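Local atomic coordinates of ferritin (Pseudo-nitzschia multiseries, PDB entry 3E6S), a protein that probably stores iron in a soluble, non-toxic form, oxidising ferrous ions with oxygen and depositing them as ferric hydroxide inside a 24-subunit shell. Residues Q21-A26 against A40-E45; S27-Q32 against A79-P84. All blocks are in the same frame, centred on the assembly; numbering follows the deposited sequence. Where two conformers were deposited one is given.

Interaction 1 (Q21-A26 against A40-E45); sequences QVYLSA and AYMLAE. With FE (Fe (III) ion), chain G; FE (Fe (III) ion), chain H.
Y23 and M42 sit where helices 21-26 and 40-45 run antiparallel, their axes 7.8 Å apart at closest approach and their directions 164° apart. The CA atoms of Y23 and M42 come within 5.2 Å of each other. Y23 has the largest share of the contact. Its CG lies beside the backbone N and anti to the carbonyl carbon (chi1 -87°), which lays the ring alongside helix 40-45. E45 crosses one face of this ring. E45 CB stands almost over the middle, 3.3 Å from the centroid of the Y23 ring and 10° off the normal, a close CH-pi contact. M42 comes from another direction. M42 SD lies in the ring plane at the edge, 3.6 Å from Y23 CD2, a Met-aromatic contact. The same side chain bends at chi2, and M42 CG rests on A26 CB at 3.7 Å.

The pair is the first hairpin of the ferritin four-helix bundle, and its inner face leads to the ferroxidase centre. E45 turns at chi2 and carries its carboxylate past the tyrosine to two iron(III) ions. E45 OE1 binds the iron of chain G at 2.3 Å. E45 OE2 binds the iron of chain H at 2.0 Å, so one carboxylate bridges the two metals. Each ion also binds two waters. E49, E95 and E131 share the chain G iron with E45. Y23 OH hydrogen-bonds to E95, so this second-shell tyrosine probably helps to position a ligand from helix 84-111.

On the flank of the hairpin, L24 and L43 lie side by side and point the same way, with their CD1 atoms 3.8 Å apart. Both leucines also pack on L54 of a neighbouring subunit.

Interaction 2 (S27-Q32 against A79-P84); sequences SIWFDQ and AEWSSP
W29 reaches from helix 27-32 into the curve of the loop 79-84. Its CG is anti to the backbone N (chi1 -170°), which swings the indole out from the helix to the loop. At the root, W29 CB touches the edge of the W81 ring, 3.7 Å from W81 CE3. CG meets the same carbon. CD1 lies near both CE3 and CB of W81. The two indoles form an offset edge-to-face pair, with the W81 edge toward the W29 face and the planes 87° apart. W81 CB adds a CH-pi contact over that face, 4.0 Å from the centroid of the W29 five-membered ring.

Further out, W29 NE1 gives a weak hydrogen bond to W81 O at 3.2 Å. The N-H...O angle is 127°, well short of straight. The far side of the indole then follows the loop backbone. W29 CZ2 packs on S82 C at 3.6 Å, and CH2 at the tip packs on S83 C. W29 CH2 also lies 4.0 Å from P84 CD.

F30 packs beside W29 on P84. F30 CE1 is 3.9 Å from P84 CB, which lies at the edge of the phenyl ring and in its plane. W81 NE1 is hydrogen-bonded to S90 OG on helix 84-111, which ties the second indole to the bundle.

S83 holds the N-cap position of helix 84-111, and its side chain caps a backbone N just beyond the segment. The contact thus packs the C-terminal end of helix 3-32 against the end of the long connection that runs the length of the ferritin four-helix bundle and leads into its third helix.

In the fold
The chain enters through helix 3-32, which supplies the first segment of both interactions, 21-26 and then 27-32. It turns at the end of this helix into helix 36-62. There 40-45 folds back on 21-26, and interaction 1 closes a short loop. The chain runs on along helix 36-62 and the long connection to 79-84. There interaction 2 closes a wider loop on 27-32. The segments alternate, so the two loops cross. Their centres are 11 Å apart, and they touch: M42 packs on F30, and W81 on S25 and A26. Together they tie helix 3-32 to helix 36-62 and to the start of helix 84-111. Both also touch a second subunit.

Interaction 1 (Q21-A26 against A40-E45)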
loop_
_atom_site.group_PDB
_atom_site.type_symbol
_atom_site.label_atom_id
_atom_site.label_comp_id
_atom_site.label_asym_id
_atom_site.label_seq_id
_atom_site.Cartn_x
_atom_site.Cartn_y
_atom_site.Cartn_z
ATOM N N GLN A 21 15.996 39.398 -27.735
ATOM C CA GLN A 21 17.139 40.214 -27.283
ATOM C C GLN A 21 16.715 41.498 -26.583
ATOM O O GLN A 21 17.406 41.957 -25.670
ATOM C CB GLN A 21 18.044 40.594 -28.456
ATOM C CG GLN A 21 18.899 39.470 -28.951
ATOM C CD GLN A 21 19.999 39.112 -27.964
ATOM O OE1 GLN A 21 19.801 38.245 -27.140
ATOM N NE2 GLN A 21 21.176 39.726 -28.107
ATOM N N VAL A 22 15.628 42.114 -27.036
ATOM C CA VAL A 22 15.104 43.308 -26.349
ATOM C C VAL A 22 14.630 42.903 -24.933
ATOM O O VAL A 22 14.924 43.588 -23.964
ATOM C CB VAL A 22 13.966 43.996 -27.130
ATOM C CG1 VAL A 22 13.342 45.128 -26.326
ATOM C CG2 VAL A 22 14.508 44.524 -28.485
ATOM N N TYR A 23 13.941 41.772 -24.818
ATOM C CA TYR A 23 13.545 41.268 -23.494
ATOM C C TYR A 23 14.775 41.001 -22.627
ATOM O O TYR A 23 14.783 41.305 -21.432
ATOM C CB TYR A 23 12.721 40.003 -23.641
ATOM C CG TYR A 23 11.243 40.281 -23.821
ATOM C CD1 TYR A 23 10.575 39.932 -24.986
ATOM C CD2 TYR A 23 10.508 40.848 -22.771
ATOM C CE1 TYR A 23 9.169 40.162 -25.120
ATOM C CE2 TYR A 23 9.144 41.071 -22.871
ATOM C CZ TYR A 23 8.479 40.725 -24.029
ATOM O OH TYR A 23 7.132 40.988 -24.076
ATOM N N LEU A 24 15.816 40.448 -23.228
ATOM C CA LEU A 24 17.067 40.248 -22.447
ATOM C C LEU A 24 17.661 41.593 -21.958
ATOM O O LEU A 24 18.067 41.705 -20.810
ATOM C CB LEU A 24 18.113 39.474 -23.227
ATOM C CG LEU A 24 19.433 39.206 -22.422
ATOM C CD1 LEU A 24 19.180 38.359 -21.156
ATOM C CD2 LEU A 24 20.464 38.489 -23.336
ATOM N N SER A 25 17.678 42.604 -22.829
ATOM C CA SER A 25 18.180 43.948 -22.469
ATOM C C SER A 25 17.332 44.601 -21.364
ATOM O O SER A 25 17.858 45.332 -20.503
ATOM C CB SER A 25 18.263 44.850 -23.715
ATOM O OG SER A 25 16.994 45.372 -24.100
ATOM N N ALA A 26 16.024 44.316 -21.380
ATOM C CA ALA A 26 15.118 44.766 -20.298
ATOM C C ALA A 26 15.457 44.048 -18.980
ATOM O O ALA A 26 15.454 44.657 -17.928
ATOM C CB ALA A 26 13.630 44.554 -20.677
ATOM N N ALA A 40 13.052 38.869 -13.812
ATOM C CA ALA A 40 12.748 37.438 -14.043
ATOM C C ALA A 40 11.643 37.281 -15.092
ATOM O O ALA A 40 11.650 36.339 -15.891
ATOM C CB ALA A 40 12.336 36.767 -12.717
ATOM N N TYR A 41 10.681 38.192 -15.075
ATOM C CA TYR A 41 9.602 38.198 -16.043
ATOM C C TYR A 41 10.165 38.445 -17.443
ATOM O O TYR A 41 9.737 37.819 -18.425
ATOM C CB TYR A 41 8.619 39.332 -15.737
ATOM C CG TYR A 41 7.375 39.298 -16.589
ATOM C CD1 TYR A 41 6.218 38.755 -16.078
ATOM C CD2 TYR A 41 7.330 39.873 -17.861
ATOM C CE1 TYR A 41 5.063 38.725 -16.802
ATOM C CE2 TYR A 41 6.156 39.843 -18.616
ATOM C CZ TYR A 41 5.028 39.256 -18.060
ATOM O OH TYR A 41 3.820 39.180 -18.708
ATOM N N MET A 42 11.092 39.380 -17.541
ATOM C CA MET A 42 11.654 39.734 -18.862
ATOM C C MET A 42 12.511 38.565 -19.394
ATOM O O MET A 42 12.582 38.307 -20.597
ATOM C CB MET A 42 12.493 41.023 -18.754
ATOM C CG MET A 42 11.689 42.308 -18.433
ATOM S SD MET A 42 10.378 42.587 -19.659
ATOM C CE MET A 42 9.387 43.943 -19.049
ATOM N N LEU A 43 13.186 37.869 -18.489
ATOM C CA LEU A 43 13.997 36.718 -18.881
ATOM C C LEU A 43 13.127 35.568 -19.383
ATOM O O LEU A 43 13.483 34.892 -20.368
ATOM C CB LEU A 43 14.923 36.306 -17.706
ATOM C CG LEU A 43 16.132 35.444 -18.008
ATOM C CD1 LEU A 43 17.100 36.172 -18.921
ATOM C CD2 LEU A 43 16.861 35.033 -16.680
ATOM N N ALA A 44 12.012 35.305 -18.696
ATOM C CA ALA A 44 11.028 34.315 -19.142
ATOM C C ALA A 44 10.517 34.641 -20.557
ATOM O O ALA A 44 10.444 33.758 -21.426
ATOM C CB ALA A 44 9.836 34.255 -18.144
ATOM N N GLU A 45 10.157 35.900 -20.807
ATOM C CA GLU A 45 9.698 36.290 -22.165
ATOM C C GLU A 45 10.793 36.190 -23.210
ATOM O O GLU A 45 10.508 35.890 -24.370
ATOM C CB GLU A 45 9.230 37.738 -22.180
ATOM C CG GLU A 45 7.803 37.917 -21.753
ATOM C CD GLU A 45 6.883 37.322 -22.776
ATOM O OE1 GLU A 45 6.891 37.772 -23.964
ATOM O OE2 GLU A 45 6.196 36.356 -22.392
HETATM FE FE FE G . 5.879 37.756 -25.998
HETATM FE FE FE H . 4.747 35.456 -23.398
HETATM O O HOH W 1 5.802 35.659 -25.769
HETATM O O HOH W 2 5.075 37.448 -27.959
HETATM O O HOH W 3 4.358 34.327 -21.401
HETATM O O HOH W 4 3.124 34.017 -24.392
#

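Interaction 2 (S27-Q32 against A79-P84)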
loop_
_atom_site.group_PDB
_atom_site.type_symbol
_atom_site.label_atom_id
_atom_site.label_comp_id
_atom_site.label_asym_id
_atom_site.label_seq_id
_atom_site.Cartn_x
_atom_site.Cartn_y
_atom_site.Cartn_z
ATOM N N SER A 27 15.736 42.750 -19.060
ATOM C CA SER A 27 16.077 41.950 -17.881
ATOM C C SER A 27 17.342 42.496 -17.219
ATOM O O SER A 27 17.431 42.603 -15.979
ATOM C CB SER A 27 16.249 40.470 -18.289
ATOM O OG SER A 27 16.338 39.611 -17.165
ATOM N N ILE A 28 18.312 42.856 -18.050
ATOM C CA ILE A 28 19.579 43.420 -17.603
ATOM C C ILE A 28 19.362 44.769 -16.928
ATOM O O ILE A 28 19.869 45.005 -15.818
ATOM C CB ILE A 28 20.589 43.559 -18.787
ATOM C CG1 ILE A 28 21.027 42.169 -19.280
ATOM C CG2 ILE A 28 21.775 44.409 -18.370
ATOM C CD1 ILE A 28 21.725 42.105 -20.725
ATOM N N TRP A 29 18.631 45.671 -17.585
ATOM C CA TRP A 29 18.360 46.985 -16.971
ATOM C C TRP A 29 17.689 46.785 -15.594
ATOM O O TRP A 29 18.110 47.378 -14.588
ATOM C CB TRP A 29 17.466 47.849 -17.883
ATOM C CG TRP A 29 17.372 49.289 -17.370
ATOM C CD1 TRP A 29 18.143 50.364 -17.759
ATOM C CD2 TRP A 29 16.492 49.777 -16.347
ATOM N NE1 TRP A 29 17.775 51.502 -17.041
ATOM C CE2 TRP A 29 16.784 51.156 -16.153
ATOM C CE3 TRP A 29 15.508 49.177 -15.555
ATOM C CZ2 TRP A 29 16.078 51.949 -15.243
ATOM C CZ3 TRP A 29 14.818 49.966 -14.624
ATOM C CH2 TRP A 29 15.129 51.334 -14.468
ATOM N N PHE A 30 16.672 45.927 -15.525
ATOM C CA PHE A 30 16.010 45.633 -14.237
ATOM C C PHE A 30 16.973 45.060 -13.172
ATOM O O PHE A 30 17.005 45.557 -12.018
ATOM C CB PHE A 30 14.821 44.690 -14.450
ATOM C CG PHE A 30 13.606 45.360 -15.050
ATOM C CD1 PHE A 30 13.114 46.529 -14.512
ATOM C CD2 PHE A 30 12.935 44.780 -16.119
ATOM C CE1 PHE A 30 11.962 47.174 -15.070
ATOM C CE2 PHE A 30 11.763 45.388 -16.658
ATOM C CZ PHE A 30 11.301 46.588 -16.131
ATOM N N ASP A 31 17.745 44.043 -13.533
ATOM C CA ASP A 31 18.700 43.477 -12.589
ATOM C C ASP A 31 19.693 44.549 -12.132
ATOM O O ASP A 31 19.874 44.746 -10.945
ATOM C CB ASP A 31 19.398 42.224 -13.139
ATOM C CG ASP A 31 18.562 40.961 -12.936
ATOM O OD1 ASP A 31 17.892 40.834 -11.872
ATOM O OD2 ASP A 31 18.559 40.097 -13.841
ATOM N N GLN A 32 20.290 45.275 -13.062
ATOM C CA GLN A 32 21.210 46.370 -12.682
ATOM C C GLN A 32 20.591 47.390 -11.705
ATOM O O GLN A 32 21.312 48.022 -10.935
ATOM C CB GLN A 32 21.698 47.133 -13.921
ATOM C CG GLN A 32 22.642 46.324 -14.811
ATOM C CD GLN A 32 22.952 47.047 -16.151
ATOM O OE1 GLN A 32 22.232 47.954 -16.570
ATOM N NE2 GLN A 32 24.021 46.611 -16.832
ATOM N N ALA A 79 19.357 52.216 -23.967
ATOM C CA ALA A 79 20.177 53.432 -23.800
ATOM C C ALA A 79 19.375 54.556 -23.171
ATOM O O ALA A 79 19.929 55.449 -22.505
ATOM C CB ALA A 79 20.739 53.897 -25.155
ATOM N N GLU A 80 18.071 54.526 -23.403
ATOM C CA GLU A 80 17.210 55.635 -23.040
ATOM C C GLU A 80 16.353 55.396 -21.767
ATOM O O GLU A 80 15.731 56.331 -21.285
ATOM C CB GLU A 80 16.332 55.982 -24.250
ATOM C CG GLU A 80 15.601 57.337 -24.207
ATOM C CD GLU A 80 16.379 58.489 -24.867
ATOM O OE1 GLU A 80 17.047 58.246 -25.914
ATOM O OE2 GLU A 80 16.296 59.641 -24.345
ATOM N N TRP A 81 16.316 54.173 -21.230
ATOM C CA TRP A 81 15.500 53.853 -20.063
ATOM C C TRP A 81 16.031 54.469 -18.784
ATOM O O TRP A 81 17.201 54.303 -18.444
ATOM C CB TRP A 81 15.400 52.326 -19.846
ATOM C CG TRP A 81 14.719 51.584 -20.967
ATOM C CD1 TRP A 81 13.721 52.046 -21.795
ATOM C CD2 TRP A 81 14.989 50.236 -21.366
ATOM N NE1 TRP A 81 13.345 51.037 -22.683
ATOM C CE2 TRP A 81 14.118 49.930 -22.438
ATOM C CE3 TRP A 81 15.865 49.252 -20.895
ATOM C CZ2 TRP A 81 14.134 48.698 -23.085
ATOM C CZ3 TRP A 81 15.891 48.020 -21.543
ATOM C CH2 TRP A 81 15.022 47.752 -22.629
ATOM N N SER A 82 15.167 55.144 -18.037
ATOM C CA SER A 82 15.620 55.618 -16.725
ATOM C C SER A 82 14.702 55.217 -15.576
ATOM O O SER A 82 15.018 55.480 -14.407
ATOM C CB SER A 82 15.911 57.121 -16.753
ATOM O OG SER A 82 14.750 57.821 -17.144
ATOM N N SER A 83 13.608 54.526 -15.896
ATOM C CA SER A 83 12.662 54.066 -14.879
ATOM C C SER A 83 11.985 52.782 -15.397
ATOM O O SER A 83 11.963 52.555 -16.626
ATOM C CB SER A 83 11.615 55.133 -14.575
ATOM O OG SER A 83 10.751 55.326 -15.675
ATOM N N PRO A 84 11.442 51.948 -14.489
ATOM C CA PRO A 84 10.682 50.772 -14.935
ATOM C C PRO A 84 9.572 51.150 -15.876
ATOM O O PRO A 84 9.276 50.361 -16.755
ATOM C CB PRO A 84 10.053 50.243 -13.636
ATOM C CG PRO A 84 11.058 50.689 -12.577
ATOM C CD PRO A 84 11.478 52.043 -13.009
#